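PDB 2OUI: NADP-dependent alcohol dehydrogenase from Entamoeba histolytica, which catalyses the reversible, NADP-dependent interconversion of alcohols with aldehydes or ketones, probably through a zinc ion bound in its catalytic domain. Local coordinates for residues Ala27-Leu32 with Val81-Ile86; Lys73-Gly78 with Leu133-Arg138; Gly185-His188 with Arg193-Ala196. The protein carries 1 engineered substitution. One frame throughout, in Å; residues are numbered along the deposited sequence.

Overall arrangement
Interactions 1 and 2 lie within the GroES-like domain, whereas interaction 3 lies in the nucleotide-binding domain, its centre about 30 Å from that of interaction 1. The first two share a sheet: strands 80-83 and 134-135 are neighbours, joined by a probable hydrogen bond from Ile82 N to Ala134 O (2.8 Å), and their centres are about 10 Å apart. Interaction 1 is wholly buried valine packing; interaction 2 carries the same apolar chemistry outward, ending on an exposed leucine. Interaction 3 sets an isoleucine methyl against helix backbone and is bordered by another subunit. None of the three contacts contains a cross-segment hydrogen bond.

Interaction 1. Residues Ala27-Leu32 with Val81-Ile86; sequences ALVRPL and VIVPAI
Val29 meets Val81 and Val83 inside the curled beta-sheet of the GroES-like domain, the catalytic domain of medium-chain alcohol dehydrogenases. Strands 27-34 and 80-83 are not paired with each other; strand 61-68 pairs antiparallel with both. The curl of the sheet brings its members round a shared interior, so that residues two strands apart can touch through their side chains although the nearest alpha carbons, Val29 CA and Val81 CA, stay 8.8 Å apart. The contact illustrates how branched apolar side chains meet across a barrel-like interior without any hydrogen bond between the two segments.

Its packed part is small. In Val29 the branch anti to the backbone N, CG1 (chi1 179°), is the one sent across, and it faces a pair of methyls belonging to alternate residues of the other strand. CG2 of Val81 is nearer than CG2 of Val83, and the three methyls form a nearly equilateral triangle in ordinary, unstrained van der Waals contact. Phe124, Val126 and Ile65 also pack on Val29, enclosing the cluster with hydrocarbon from the adjoining strands.

Away from these valines the two segments part. Leu32 starts toward the other strand, yet its nearest side-chain atom, CD1, stays 5.8 Å from Val81 N, and Pro84-Ile86 leads off in another direction, where Ile86 packs on Trp110. This loose side is not a solvent face, because its residues are buried by other parts of the chain. Arg30, on the other face of its strand, is held by a salt bridge to Asp355, a hydrogen bond to Gln64 and a cation-pi contact with Tyr353. The contact itself rests on Val29 CG1, which lies 4.3 Å from Val81 CG2 and 4.5 Å from Val83 CG2.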
ATOM      1  N   ALA A  27      15.067  12.408 -29.056  1.00 22.27           N
ATOM      2  CA  ALA A  27      15.503  11.571 -30.193  1.00 22.64           C
ATOM      3  C   ALA A  27      14.481  11.652 -31.301  1.00 21.79           C
ATOM      4  O   ALA A  27      13.294  11.842 -31.046  1.00 20.62           O
ATOM      5  CB  ALA A  27      15.692  10.117 -29.759  1.00 19.81           C
ATOM      6  N   LEU A  28      14.944  11.524 -32.536  1.00 18.16           N
ATOM      7  CA  LEU A  28      14.054  11.374 -33.663  1.00 20.15           C
ATOM      8  C   LEU A  28      14.083   9.910 -34.070  1.00 21.60           C
ATOM      9  O   LEU A  28      15.156   9.305 -34.115  1.00 22.24           O
ATOM     10  CB  LEU A  28      14.494  12.252 -34.832  1.00 20.87           C
ATOM     11  CG  LEU A  28      14.532  13.770 -34.575  1.00 22.97           C
ATOM     12  CD1 LEU A  28      14.823  14.485 -35.873  1.00 23.48           C
ATOM     13  CD2 LEU A  28      13.188  14.280 -33.979  1.00 25.77           C
ATOM     14  N   VAL A  29      12.907   9.358 -34.382  1.00 20.64           N
ATOM     15  CA  VAL A  29      12.750   7.919 -34.584  1.00 20.82           C
ATOM     16  C   VAL A  29      11.964   7.657 -35.876  1.00 22.35           C
ATOM     17  O   VAL A  29      10.980   8.355 -36.159  1.00 21.51           O
ATOM     18  CB  VAL A  29      11.994   7.284 -33.346  1.00 20.24           C
ATOM     19  CG1 VAL A  29      11.780   5.768 -33.518  1.00 20.21           C
ATOM     20  CG2 VAL A  29      12.739   7.553 -32.057  1.00 18.76           C
ATOM     21  N   ARG A  30      12.399   6.672 -36.669  1.00 20.84           N
ATOM     22  CA  ARG A  30      11.613   6.220 -37.830  1.00 19.51           C
ATOM     23  C   ARG A  30      10.916   4.906 -37.480  1.00 20.43           C
ATOM     24  O   ARG A  30      11.496   4.067 -36.768  1.00 22.59           O
ATOM     25  CB  ARG A  30      12.514   6.072 -39.072  1.00 20.46           C
ATOM     26  CG  ARG A  30      13.519   4.938 -39.010  1.00 20.49           C
ATOM     27  CD  ARG A  30      14.396   4.954 -40.308  1.00 21.08           C
ATOM     28  NE  ARG A  30      15.376   3.871 -40.362  1.00 24.69           N
ATOM     29  CZ  ARG A  30      16.275   3.719 -41.332  1.00 24.25           C
ATOM     30  NH1 ARG A  30      16.334   4.596 -42.326  1.00 22.74           N
ATOM     31  NH2 ARG A  30      17.120   2.685 -41.313  1.00 22.68           N
ATOM     32  N   PRO A  31       9.640   4.729 -37.910  1.00 22.19           N
ATOM     33  CA  PRO A  31       8.922   3.498 -37.515  1.00 20.90           C
ATOM     34  C   PRO A  31       9.358   2.239 -38.263  1.00 21.74           C
ATOM     35  O   PRO A  31       9.576   2.296 -39.487  1.00 21.56           O
ATOM     36  CB  PRO A  31       7.468   3.809 -37.899  1.00 21.44           C
ATOM     37  CG  PRO A  31       7.579   4.739 -39.091  1.00 18.99           C
ATOM     38  CD  PRO A  31       8.787   5.627 -38.724  1.00 23.14           C
ATOM     39  N   LEU A  32       9.449   1.123 -37.531  1.00 21.03           N
ATOM     40  CA  LEU A  32       9.716  -0.214 -38.083  1.00 21.87           C
ATOM     41  C   LEU A  32       8.486  -1.107 -37.989  1.00 23.23           C
ATOM     42  O   LEU A  32       8.296  -1.972 -38.809  1.00 22.14           O
ATOM     43  CB  LEU A  32      10.844  -0.900 -37.322  1.00 23.05           C
ATOM     44  CG  LEU A  32      12.247  -0.289 -37.376  1.00 25.10           C
ATOM     45  CD1 LEU A  32      13.144  -1.117 -36.483  1.00 27.70           C
ATOM     46  CD2 LEU A  32      12.757  -0.263 -38.810  1.00 30.26           C
ATOM     47  N   VAL A  81      14.247   0.381 -31.013  1.00 22.41           N
ATOM     48  CA  VAL A  81      13.644   0.693 -29.713  1.00 20.60           C
ATOM     49  C   VAL A  81      12.160   0.363 -29.692  1.00 22.13           C
ATOM     50  O   VAL A  81      11.488   0.388 -30.740  1.00 22.41           O
ATOM     51  CB  VAL A  81      13.785   2.201 -29.338  1.00 20.48           C
ATOM     52  CG1 VAL A  81      15.238   2.562 -29.015  1.00 21.85           C
ATOM     53  CG2 VAL A  81      13.274   3.117 -30.487  1.00 21.42           C
ATOM     54  N   ILE A  82      11.671   0.090 -28.494  1.00 20.91           N
ATOM     55  CA  ILE A  82      10.260  -0.054 -28.217  1.00 22.43           C
ATOM     56  C   ILE A  82       9.805   1.326 -27.731  1.00 22.37           C
ATOM     57  O   ILE A  82      10.338   1.870 -26.748  1.00 22.00           O
ATOM     58  CB  ILE A  82      10.021  -1.104 -27.097  1.00 24.02           C
ATOM     59  CG1 ILE A  82      10.497  -2.491 -27.540  1.00 20.06           C
ATOM     60  CG2 ILE A  82       8.564  -1.218 -26.778  1.00 24.02           C
ATOM     61  CD1 ILE A  82      10.665  -3.481 -26.361  1.00 21.52           C
ATOM     62  N   VAL A  83       8.822   1.891 -28.408  1.00 22.19           N
ATOM     63  CA  VAL A  83       8.341   3.214 -28.034  1.00 20.52           C
ATOM     64  C   VAL A  83       7.058   3.076 -27.198  1.00 21.43           C
ATOM     65  O   VAL A  83       6.053   2.547 -27.700  1.00 22.89           O
ATOM     66  CB  VAL A  83       8.038   4.074 -29.282  1.00 23.40           C
ATOM     67  CG1 VAL A  83       7.715   5.523 -28.865  1.00 23.57           C
ATOM     68  CG2 VAL A  83       9.236   4.051 -30.277  1.00 19.37           C
ATOM     69  N   PRO A  84       7.078   3.543 -25.931  1.00 22.64           N
ATOM     70  CA  PRO A  84       5.838   3.433 -25.136  1.00 21.86           C
ATOM     71  C   PRO A  84       4.824   4.472 -25.616  1.00 25.72           C
ATOM     72  O   PRO A  84       5.227   5.534 -26.076  1.00 23.24           O
ATOM     73  CB  PRO A  84       6.298   3.737 -23.701  1.00 22.46           C
ATOM     74  CG  PRO A  84       7.540   4.642 -23.881  1.00 22.21           C
ATOM     75  CD  PRO A  84       8.185   4.181 -25.194  1.00 23.76           C
ATOM     76  N   ALA A  85       3.518   4.173 -25.539  1.00 23.72           N
ATOM     77  CA  ALA A  85       2.506   5.163 -25.935  1.00 22.65           C
ATOM     78  C   ALA A  85       2.620   6.405 -25.046  1.00 20.93           C
ATOM     79  O   ALA A  85       2.348   7.519 -25.491  1.00 22.13           O
ATOM     80  CB  ALA A  85       1.077   4.584 -25.829  1.00 22.25           C
ATOM     81  N   ILE A  86       3.004   6.176 -23.779  1.00 21.73           N
ATOM     82  CA  ILE A  86       3.113   7.234 -22.762  1.00 22.67           C
ATOM     83  C   ILE A  86       4.583   7.541 -22.565  1.00 21.24           C
ATOM     84  O   ILE A  86       5.396   6.642 -22.284  1.00 21.70           O
ATOM     85  CB  ILE A  86       2.410   6.859 -21.411  1.00 23.19           C
ATOM     86  CG1 ILE A  86       0.882   7.148 -21.477  1.00 24.58           C
ATOM     87  CG2 ILE A  86       2.969   7.672 -20.236  1.00 22.67           C
ATOM     88  CD1 ILE A  86       0.131   6.536 -22.669  1.00 21.59           C
TER

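Interaction 2. Residues Lys73-Gly78 with Leu133-Arg138; sequences KRLKVG and LALLPR
Leu75 turns its CG away from its own carbonyl carbon and alongside the backbone N (chi1 -60°), and Leu133 and Leu135 do the same; this shared first torsion, together with the backbone positions, leaves the branched ends facing one another. From this position the two methyls of Leu75 divide the work. CD1 goes to Leu133, 4.0 Å from Leu133 CD1, and it also reaches back along that side chain to lie 4.1 Å from Leu133 CB. CD2 goes to Leu135, with Leu75 CD2 and Leu135 CD2 3.8 Å apart.

The two approaches differ in direction. Leu75 crosses Leu133 at about a right angle, whereas it slides past Leu135 in the opposite sense, the two chains touching near their ends. A single leucine from a segment without regular structure thus engages Leu133, just after helix 129-132, and Leu135 in the short strand 134-135, with the CB of Ala134 between them directed away and packed on Met302 and Glu303 of helix 298-310. Leu75 and Leu133 are buried; Leu135 is exposed, and marks the outer margin of the cluster.

Polar contacts hold the surrounding loop. The carboxylate of Asp130 accepts hydrogen bonds from two consecutive backbone groups, OD2 from Lys73 N and OD1 from Arg74 N, just ahead of Leu75, whose side chain also packs on Ala129 and Val81. Farther on, Lys76 makes a salt bridge with Asp79. The general point is that a connection can be held through its backbone by an acid while an apolar side chain packs it onto the fold. Here the connection is that between strands 61-68 and 80-83, laid over the short helix 129-132 and strand 134-135 at the edge of the GroES-like fold.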
ATOM      1  N   LYS A  73      22.566   9.900 -23.684  1.00 24.92           N
ATOM      2  CA  LYS A  73      23.706   9.074 -23.252  1.00 28.79           C
ATOM      3  C   LYS A  73      23.528   7.570 -23.477  1.00 29.73           C
ATOM      4  O   LYS A  73      24.518   6.844 -23.516  1.00 30.53           O
ATOM      5  CB  LYS A  73      23.996   9.294 -21.755  1.00 30.17           C
ATOM      6  CG  LYS A  73      24.457  10.689 -21.392  1.00 38.25           C
ATOM      7  CD  LYS A  73      24.274  10.936 -19.900  1.00 44.34           C
ATOM      8  CE  LYS A  73      24.818  12.301 -19.503  1.00 53.65           C
ATOM      9  NZ  LYS A  73      24.678  12.534 -18.030  1.00 56.27           N
ATOM     10  N   ARG A  74      22.278   7.108 -23.599  1.00 27.29           N
ATOM     11  CA  ARG A  74      21.996   5.677 -23.562  1.00 26.92           C
ATOM     12  C   ARG A  74      21.695   5.129 -24.960  1.00 27.78           C
ATOM     13  O   ARG A  74      21.627   3.901 -25.165  1.00 29.44           O
ATOM     14  CB  ARG A  74      20.810   5.380 -22.625  1.00 25.33           C
ATOM     15  CG  ARG A  74      20.969   5.846 -21.179  1.00 28.43           C
ATOM     16  CD  ARG A  74      19.787   5.359 -20.321  1.00 29.40           C
ATOM     17  NE  ARG A  74      19.791   3.910 -20.185  1.00 35.02           N
ATOM     18  CZ  ARG A  74      20.451   3.242 -19.239  1.00 41.09           C
ATOM     19  NH1 ARG A  74      21.156   3.890 -18.321  1.00 34.56           N
ATOM     20  NH2 ARG A  74      20.394   1.916 -19.199  1.00 41.53           N
ATOM     21  N   LEU A  75      21.514   6.036 -25.911  1.00 25.04           N
ATOM     22  CA  LEU A  75      21.004   5.671 -27.231  1.00 26.72           C
ATOM     23  C   LEU A  75      21.890   6.211 -28.308  1.00 25.99           C
ATOM     24  O   LEU A  75      22.526   7.253 -28.143  1.00 27.19           O
ATOM     25  CB  LEU A  75      19.615   6.269 -27.435  1.00 26.25           C
ATOM     26  CG  LEU A  75      18.572   5.803 -26.426  1.00 28.30           C
ATOM     27  CD1 LEU A  75      17.378   6.753 -26.499  1.00 32.12           C
ATOM     28  CD2 LEU A  75      18.167   4.343 -26.706  1.00 33.03           C
ATOM     29  N   LYS A  76      21.923   5.518 -29.431  1.00 24.16           N
ATOM     30  CA  LYS A  76      22.661   6.038 -30.564  1.00 27.77           C
ATOM     31  C   LYS A  76      21.876   5.855 -31.867  1.00 26.31           C
ATOM     32  O   LYS A  76      20.992   4.989 -31.954  1.00 24.59           O
ATOM     33  CB  LYS A  76      24.055   5.398 -30.628  1.00 30.69           C
ATOM     34  CG  LYS A  76      24.056   3.886 -30.666  1.00 34.88           C
ATOM     35  CD  LYS A  76      25.462   3.308 -30.405  1.00 36.55           C
ATOM     36  CE  LYS A  76      25.576   1.842 -30.881  1.00 47.70           C
ATOM     37  NZ  LYS A  76      24.649   0.894 -30.171  1.00 48.49           N
ATOM     38  N   VAL A  77      22.181   6.687 -32.855  1.00 24.93           N
ATOM     39  CA  VAL A  77      21.597   6.554 -34.189  1.00 25.48           C
ATOM     40  C   VAL A  77      21.751   5.102 -34.669  1.00 27.21           C
ATOM     41  O   VAL A  77      22.845   4.521 -34.573  1.00 28.98           O
ATOM     42  CB  VAL A  77      22.249   7.522 -35.192  1.00 28.25           C
ATOM     43  CG1 VAL A  77      21.831   7.203 -36.639  1.00 24.20           C
ATOM     44  CG2 VAL A  77      21.904   8.967 -34.833  1.00 23.51           C
ATOM     45  N   GLY A  78      20.668   4.520 -35.191  1.00 26.07           N
ATOM     46  CA  GLY A  78      20.686   3.112 -35.596  1.00 25.69           C
ATOM     47  C   GLY A  78      20.047   2.137 -34.608  1.00 26.00           C
ATOM     48  O   GLY A  78      19.584   1.061 -35.012  1.00 26.91           O
ATOM     49  N   LEU A 133      12.758   5.540 -23.995  1.00 21.63           N
ATOM     50  CA  LEU A 133      12.910   4.490 -25.018  1.00 21.46           C
ATOM     51  C   LEU A 133      13.677   3.260 -24.486  1.00 22.98           C
ATOM     52  O   LEU A 133      14.757   3.404 -23.906  1.00 22.63           O
ATOM     53  CB  LEU A 133      13.644   5.058 -26.239  1.00 23.15           C
ATOM     54  CG  LEU A 133      12.840   6.123 -27.013  1.00 23.24           C
ATOM     55  CD1 LEU A 133      13.687   6.722 -28.121  1.00 24.37           C
ATOM     56  CD2 LEU A 133      11.522   5.564 -27.551  1.00 27.36           C
ATOM     57  N   ALA A 134      13.094   2.073 -24.676  1.00 23.31           N
ATOM     58  CA  ALA A 134      13.734   0.816 -24.283  1.00 21.58           C
ATOM     59  C   ALA A 134      14.372   0.245 -25.524  1.00 23.32           C
ATOM     60  O   ALA A 134      13.773   0.279 -26.601  1.00 23.12           O
ATOM     61  CB  ALA A 134      12.688  -0.171 -23.736  1.00 20.93           C
ATOM     62  N   LEU A 135      15.576  -0.291 -25.395  1.00 23.15           N
ATOM     63  CA  LEU A 135      16.142  -1.045 -26.521  1.00 21.47           C
ATOM     64  C   LEU A 135      15.317  -2.303 -26.832  1.00 24.67           C
ATOM     65  O   LEU A 135      14.868  -2.983 -25.913  1.00 25.48           O
ATOM     66  CB  LEU A 135      17.616  -1.409 -26.248  1.00 22.60           C
ATOM     67  CG  LEU A 135      18.628  -0.244 -26.183  1.00 27.21           C
ATOM     68  CD1 LEU A 135      20.018  -0.786 -25.848  1.00 32.05           C
ATOM     69  CD2 LEU A 135      18.657   0.609 -27.469  1.00 27.28           C
ATOM     70  N   LEU A 136      15.109  -2.604 -28.122  1.00 24.62           N
ATOM     71  CA  LEU A 136      14.399  -3.814 -28.548  1.00 24.43           C
ATOM     72  C   LEU A 136      15.273  -5.049 -28.294  1.00 24.14           C
ATOM     73  O   LEU A 136      16.338  -5.163 -28.888  1.00 22.40           O
ATOM     74  CB  LEU A 136      14.042  -3.733 -30.038  1.00 24.71           C
ATOM     75  CG  LEU A 136      13.332  -4.942 -30.685  1.00 24.95           C
ATOM     76  CD1 LEU A 136      11.944  -5.213 -30.088  1.00 23.13           C
ATOM     77  CD2 LEU A 136      13.255  -4.782 -32.210  1.00 24.71           C
ATOM     78  N   PRO A 137      14.840  -5.962 -27.407  1.00 24.81           N
ATOM     79  CA  PRO A 137      15.638  -7.178 -27.189  1.00 27.16           C
ATOM     80  C   PRO A 137      15.758  -8.005 -28.475  1.00 29.17           C
ATOM     81  O   PRO A 137      14.791  -8.101 -29.240  1.00 30.55           O
ATOM     82  CB  PRO A 137      14.836  -7.932 -26.133  1.00 25.72           C
ATOM     83  CG  PRO A 137      14.053  -6.826 -25.418  1.00 26.18           C
ATOM     84  CD  PRO A 137      13.648  -5.931 -26.543  1.00 25.49           C
ATOM     85  N   ARG A 138      16.928  -8.593 -28.699  1.00 29.73           N
ATOM     86  CA  ARG A 138      17.194  -9.333 -29.934  1.00 30.83           C
ATOM     87  C   ARG A 138      16.247 -10.537 -30.142  1.00 30.38           C
ATOM     88  O   ARG A 138      16.025 -10.955 -31.279  1.00 31.59           O
ATOM     89  CB  ARG A 138      18.673  -9.740 -30.014  1.00 32.38           C
ATOM     90  CG  ARG A 138      19.639  -8.550 -30.212  1.00 40.22           C
ATOM     91  CD  ARG A 138      21.108  -8.980 -30.467  1.00 36.61           C
ATOM     92  NE  ARG A 138      22.060  -7.916 -30.107  1.00 50.47           N
ATOM     93  CZ  ARG A 138      22.710  -7.133 -30.976  1.00 54.69           C
ATOM     94  NH1 ARG A 138      22.543  -7.283 -32.287  1.00 57.11           N
ATOM     95  NH2 ARG A 138      23.543  -6.196 -30.533  1.00 52.28           N
TER

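Interaction 3. Residues Gly185-His188 with Arg193-Ala196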
ATOM      1  N   GLY A 185      -2.798 -10.216 -17.697  1.00 22.65           N
ATOM      2  CA  GLY A 185      -2.305  -9.501 -16.517  1.00 24.12           C
ATOM      3  C   GLY A 185      -2.858 -10.097 -15.221  1.00 23.41           C
ATOM      4  O   GLY A 185      -2.095 -10.370 -14.289  1.00 23.02           O
ATOM      5  N   ALA A 186      -4.180 -10.300 -15.159  1.00 24.10           N
ATOM      6  CA  ALA A 186      -4.810 -10.926 -13.995  1.00 24.09           C
ATOM      7  C   ALA A 186      -4.222 -12.307 -13.710  1.00 22.61           C
ATOM      8  O   ALA A 186      -3.972 -12.648 -12.561  1.00 21.16           O
ATOM      9  CB  ALA A 186      -6.349 -11.013 -14.178  1.00 23.40           C
ATOM     10  N   ASN A 187      -3.986 -13.103 -14.751  1.00 21.19           N
ATOM     11  CA  ASN A 187      -3.344 -14.403 -14.599  1.00 21.28           C
ATOM     12  C   ASN A 187      -1.910 -14.323 -14.048  1.00 23.76           C
ATOM     13  O   ASN A 187      -1.484 -15.176 -13.250  1.00 22.70           O
ATOM     14  CB  ASN A 187      -3.345 -15.129 -15.960  1.00 22.32           C
ATOM     15  CG  ASN A 187      -3.143 -16.631 -15.832  1.00 26.78           C
ATOM     16  OD1 ASN A 187      -2.319 -17.230 -16.538  1.00 31.50           O
ATOM     17  ND2 ASN A 187      -3.881 -17.249 -14.944  1.00 19.82           N
ATOM     18  N   HIS A 188      -1.174 -13.304 -14.491  1.00 22.91           N
ATOM     19  CA  HIS A 188       0.186 -13.023 -14.011  1.00 25.39           C
ATOM     20  C   HIS A 188       0.212 -12.318 -12.645  1.00 25.83           C
ATOM     21  O   HIS A 188       1.282 -12.137 -12.094  1.00 29.58           O
ATOM     22  CB  HIS A 188       0.971 -12.180 -15.023  1.00 26.77           C
ATOM     23  CG  HIS A 188       1.499 -12.963 -16.191  1.00 28.29           C
ATOM     24  ND1 HIS A 188       0.799 -13.113 -17.372  1.00 34.67           N
ATOM     25  CD2 HIS A 188       2.670 -13.619 -16.364  1.00 25.75           C
ATOM     26  CE1 HIS A 188       1.517 -13.834 -18.219  1.00 33.38           C
ATOM     27  NE2 HIS A 188       2.650 -14.168 -17.627  1.00 34.38           N
ATOM     28  N   ARG A 193     -10.022 -18.187 -10.743  1.00 19.76           N
ATOM     29  CA  ARG A 193     -11.107 -18.172 -11.710  1.00 20.14           C
ATOM     30  C   ARG A 193     -11.153 -16.787 -12.355  1.00 20.01           C
ATOM     31  O   ARG A 193     -11.124 -15.759 -11.657  1.00 22.53           O
ATOM     32  CB  ARG A 193     -12.424 -18.497 -11.000  1.00 21.41           C
ATOM     33  CG  ARG A 193     -13.595 -18.641 -11.927  1.00 26.15           C
ATOM     34  CD  ARG A 193     -14.763 -19.321 -11.208  1.00 29.54           C
ATOM     35  NE  ARG A 193     -15.738 -19.816 -12.168  1.00 26.51           N
ATOM     36  CZ  ARG A 193     -16.961 -20.211 -11.845  1.00 30.35           C
ATOM     37  NH1 ARG A 193     -17.367 -20.170 -10.571  1.00 28.61           N
ATOM     38  NH2 ARG A 193     -17.781 -20.645 -12.797  1.00 29.21           N
ATOM     39  N   ILE A 194     -11.178 -16.748 -13.697  1.00 22.60           N
ATOM     40  CA  ILE A 194     -11.275 -15.472 -14.409  1.00 21.31           C
ATOM     41  C   ILE A 194     -12.446 -15.514 -15.394  1.00 23.65           C
ATOM     42  O   ILE A 194     -12.436 -16.322 -16.331  1.00 22.32           O
ATOM     43  CB  ILE A 194      -9.946 -15.087 -15.174  1.00 19.78           C
ATOM     44  CG1 ILE A 194      -8.773 -14.931 -14.207  1.00 19.72           C
ATOM     45  CG2 ILE A 194     -10.115 -13.777 -15.917  1.00 20.99           C
ATOM     46  CD1 ILE A 194      -7.394 -14.921 -14.923  1.00 23.21           C
ATOM     47  N   PHE A 195     -13.469 -14.684 -15.149  1.00 21.60           N
ATOM     48  CA  PHE A 195     -14.585 -14.521 -16.091  1.00 21.35           C
ATOM     49  C   PHE A 195     -14.184 -13.457 -17.099  1.00 22.84           C
ATOM     50  O   PHE A 195     -13.657 -12.423 -16.713  1.00 23.82           O
ATOM     51  CB  PHE A 195     -15.837 -14.022 -15.374  1.00 21.66           C
ATOM     52  CG  PHE A 195     -16.379 -14.989 -14.357  1.00 17.92           C
ATOM     53  CD1 PHE A 195     -15.970 -14.925 -13.028  1.00 21.91           C
ATOM     54  CD2 PHE A 195     -17.294 -15.946 -14.739  1.00 19.04           C
ATOM     55  CE1 PHE A 195     -16.485 -15.844 -12.096  1.00 21.67           C
ATOM     56  CE2 PHE A 195     -17.817 -16.862 -13.816  1.00 24.62           C
ATOM     57  CZ  PHE A 195     -17.407 -16.795 -12.482  1.00 20.61           C
ATOM     58  N   ALA A 196     -14.456 -13.711 -18.369  1.00 22.50           N
ATOM     59  CA  ALA A 196     -14.128 -12.763 -19.450  1.00 22.62           C
ATOM     60  C   ALA A 196     -15.438 -12.460 -20.176  1.00 22.62           C
ATOM     61  O   ALA A 196     -16.028 -13.337 -20.807  1.00 21.47           O
ATOM     62  CB  ALA A 196     -13.102 -13.383 -20.408  1.00 21.10           C
TER
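The beta-alpha-beta unit that opens a Rossmann-type nucleotide-binding fold supplies this contact, in which Ile194 of the second strand packs against Ala186 and Asn187 near the end of the connecting helix. Only a few residues separate the helix from the strand, so the contact closes the return of the chain to the sheet.

On the strand side, one methyl, Ile194 CD1, makes every close contact. The isoleucine is extended through CG1 (chi2 165°), which carries CD1 out from the sheet to the helix surface. There it meets Ala186 CB at 4.1 Å, and it lies closer still to the main chain of the next residue: Ile194 CD1 is 3.9 Å from Asn187 N and 4.1 Å from Asn187 CA. The side chain of Asn187 adds its beta carbon, 4.2 Å from Ile194 CD1. The methyl therefore rests on helix backbone as much as on side chains.

Just before the strand, Arg193 faces another way: Phe195 CZ sits 3.4 Å above the plane of the Arg193 guanidinium, over its centre, and the group is tied down by a salt bridge to Asp214.

Lys313 of a second subunit also packs on Ile194, and Leu166 of that subunit on His188, placing the helix end beside a subunit boundary. Within the chain, helix 177-188 follows strand 170-173 and the glycine-rich turn consistent with dinucleotide binding, while strand 194-197 runs parallel between strands 170-173 and 214-216.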